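Local structure of PatF (Prochloron didemni, 4BG2) at residues 55-60 with 293-298. The protein probably acts in the biosynthesis of patellamides, cyanobactin natural products, as a member of a prenyltransferase-like family. Numbering follows the deposited sequence. Where two conformers were deposited one is given.
Sequences QVEGDR and LENFCF
One face of the Phe296 ring carries Val56, whose CB sits over it, offset toward the rim, 4.0 Å from the ring centroid in a CH-pi contact. Val56 CG1 packs at Phe296 CE1, and Val56 CG2 lies 3.8 Å from Phe296 CZ. With Phe296 CG between its own N and carbonyl carbon (chi1 62°), the ring lies alongside Val56, both side chains pointing the same way. Replacing Phe296 by an alanine would probably open a gap beside Val56, leaving its CB and methyls without the ring they pack against. Between the backbones, Val56 and Phe296 form an antiparallel hydrogen-bonded pair: Val56 N donates to Phe296 O at 2.8 Å, and Phe296 N returns a bond to Val56 O. This pairing joins the first strand, 48-57, to the last, 295-303, and so closes the ten-stranded antiparallel barrel, whose surrounding helices recall the ABBA prenyltransferase fold. Val56 also touches Leu262 and Ile266 of helix 261-272, placing the Val56-Phe296 pair on the helix-covered side of the sheet. On the other side, Asn295 OD1 approaches Glu57 CG; the Glu57 carboxylate and Asn295 amide planes are 58° apart. Asn295 ND2 is hydrogen-bonded to Glu287. Beyond the paired strands, Gly58 holds the i+1 position of the type II' turn from Glu57 to Arg60, with a positive phi (64°), and its N donates to Glu294 O from above the carbonyl plane. Glu294 OE1, hydrogen-bonded to Asn260 ND2, comes within 3.4 Å of Gly58 CA.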
# COMPACT_ATOMS: atom_id res chain seq x y z
N GLN A 55 -0.90 8.09 8.26
CA GLN A 55 -2.16 7.62 8.85
C GLN A 55 -2.57 8.66 9.86
O GLN A 55 -1.82 8.98 10.79
CB GLN A 55 -1.98 6.28 9.53
CG GLN A 55 -3.25 5.73 10.17
CD GLN A 55 -3.08 4.26 10.51
OE1 GLN A 55 -2.39 3.91 11.47
NE2 GLN A 55 -3.70 3.40 9.73
N VAL A 56 -3.77 9.20 9.67
CA VAL A 56 -4.31 10.22 10.55
C VAL A 56 -5.42 9.66 11.42
O VAL A 56 -6.32 8.96 10.94
CB VAL A 56 -4.83 11.41 9.73
CG1 VAL A 56 -5.48 12.43 10.65
CG2 VAL A 56 -3.69 12.04 8.93
N GLU A 57 -5.39 10.03 12.70
CA GLU A 57 -6.41 9.59 13.65
C GLU A 57 -6.74 10.76 14.57
O GLU A 57 -6.08 10.99 15.58
CB GLU A 57 -5.90 8.37 14.42
CG GLU A 57 -6.94 7.28 14.59
CD GLU A 57 -6.38 6.02 15.23
OE1 GLU A 57 -6.39 5.96 16.48
OE2 GLU A 57 -5.97 5.09 14.48
N GLY A 58 -7.74 11.55 14.17
CA GLY A 58 -8.05 12.78 14.84
C GLY A 58 -6.90 13.76 14.72
O GLY A 58 -6.58 14.24 13.62
N ASP A 59 -6.25 14.05 15.84
CA ASP A 59 -5.08 14.93 15.84
C ASP A 59 -3.76 14.17 15.97
O ASP A 59 -2.72 14.77 16.17
CB ASP A 59 -5.21 16.02 16.91
CG ASP A 59 -6.24 17.08 16.53
OD1 ASP A 59 -6.24 17.56 15.37
OD2 ASP A 59 -7.07 17.43 17.38
N ARG A 60 -3.80 12.85 15.83
CA ARG A 60 -2.58 12.03 15.74
C ARG A 60 -2.24 11.76 14.30
O ARG A 60 -3.12 11.50 13.48
CB ARG A 60 -2.73 10.68 16.44
CG ARG A 60 -3.02 10.84 17.93
CD ARG A 60 -2.77 9.55 18.71
NE ARG A 60 -2.50 9.81 20.12
CZ ARG A 60 -1.31 10.14 20.62
NH1 ARG A 60 -0.24 10.28 19.84
NH2 ARG A 60 -1.18 10.35 21.93
N LEU A 293 -13.09 14.34 7.29
CA LEU A 293 -12.31 13.13 7.49
C LEU A 293 -11.38 13.32 8.68
O LEU A 293 -10.56 14.22 8.68
CB LEU A 293 -11.49 12.79 6.24
CG LEU A 293 -12.27 12.36 5.00
CD1 LEU A 293 -11.29 11.83 3.96
CD2 LEU A 293 -13.35 11.34 5.32
N GLU A 294 -11.55 12.46 9.68
CA GLU A 294 -10.73 12.47 10.89
C GLU A 294 -9.82 11.23 10.94
O GLU A 294 -8.73 11.28 11.53
CB GLU A 294 -11.63 12.50 12.13
CG GLU A 294 -12.38 13.83 12.32
CD GLU A 294 -11.57 14.92 13.06
OE1 GLU A 294 -10.38 14.74 13.44
OE2 GLU A 294 -12.15 16.02 13.24
N ASN A 295 -10.29 10.13 10.36
CA ASN A 295 -9.61 8.86 10.40
C ASN A 295 -9.44 8.33 8.99
O ASN A 295 -10.41 7.93 8.35
CB ASN A 295 -10.41 7.88 11.25
CG ASN A 295 -10.57 8.35 12.68
OD1 ASN A 295 -9.60 8.41 13.42
ND2 ASN A 295 -11.79 8.71 13.07
N PHE A 296 -8.20 8.36 8.51
CA PHE A 296 -7.91 8.05 7.12
C PHE A 296 -6.42 7.93 6.92
O PHE A 296 -5.64 8.32 7.78
CB PHE A 296 -8.46 9.13 6.16
CG PHE A 296 -7.86 10.48 6.37
CD1 PHE A 296 -8.34 11.32 7.38
CD2 PHE A 296 -6.81 10.93 5.58
CE1 PHE A 296 -7.78 12.56 7.59
CE2 PHE A 296 -6.23 12.17 5.81
CZ PHE A 296 -6.74 12.99 6.80
N CYS A 297 -6.04 7.41 5.76
CA CYS A 297 -4.66 7.38 5.32
C CYS A 297 -4.51 8.14 4.03
O CYS A 297 -5.34 8.02 3.15
CB CYS A 297 -4.22 5.95 5.08
SG CYS A 297 -3.85 5.08 6.58
N PHE A 298 -3.45 8.93 3.93
CA PHE A 298 -3.17 9.74 2.75
C PHE A 298 -1.83 9.27 2.14
O PHE A 298 -0.79 9.37 2.76
CB PHE A 298 -3.09 11.18 3.23
CG PHE A 298 -3.19 12.22 2.14
CD1 PHE A 298 -2.41 12.14 1.00
CD2 PHE A 298 -4.02 13.32 2.30
CE1 PHE A 298 -2.49 13.12 0.00
CE2 PHE A 298 -4.09 14.31 1.33
CZ PHE A 298 -3.33 14.21 0.17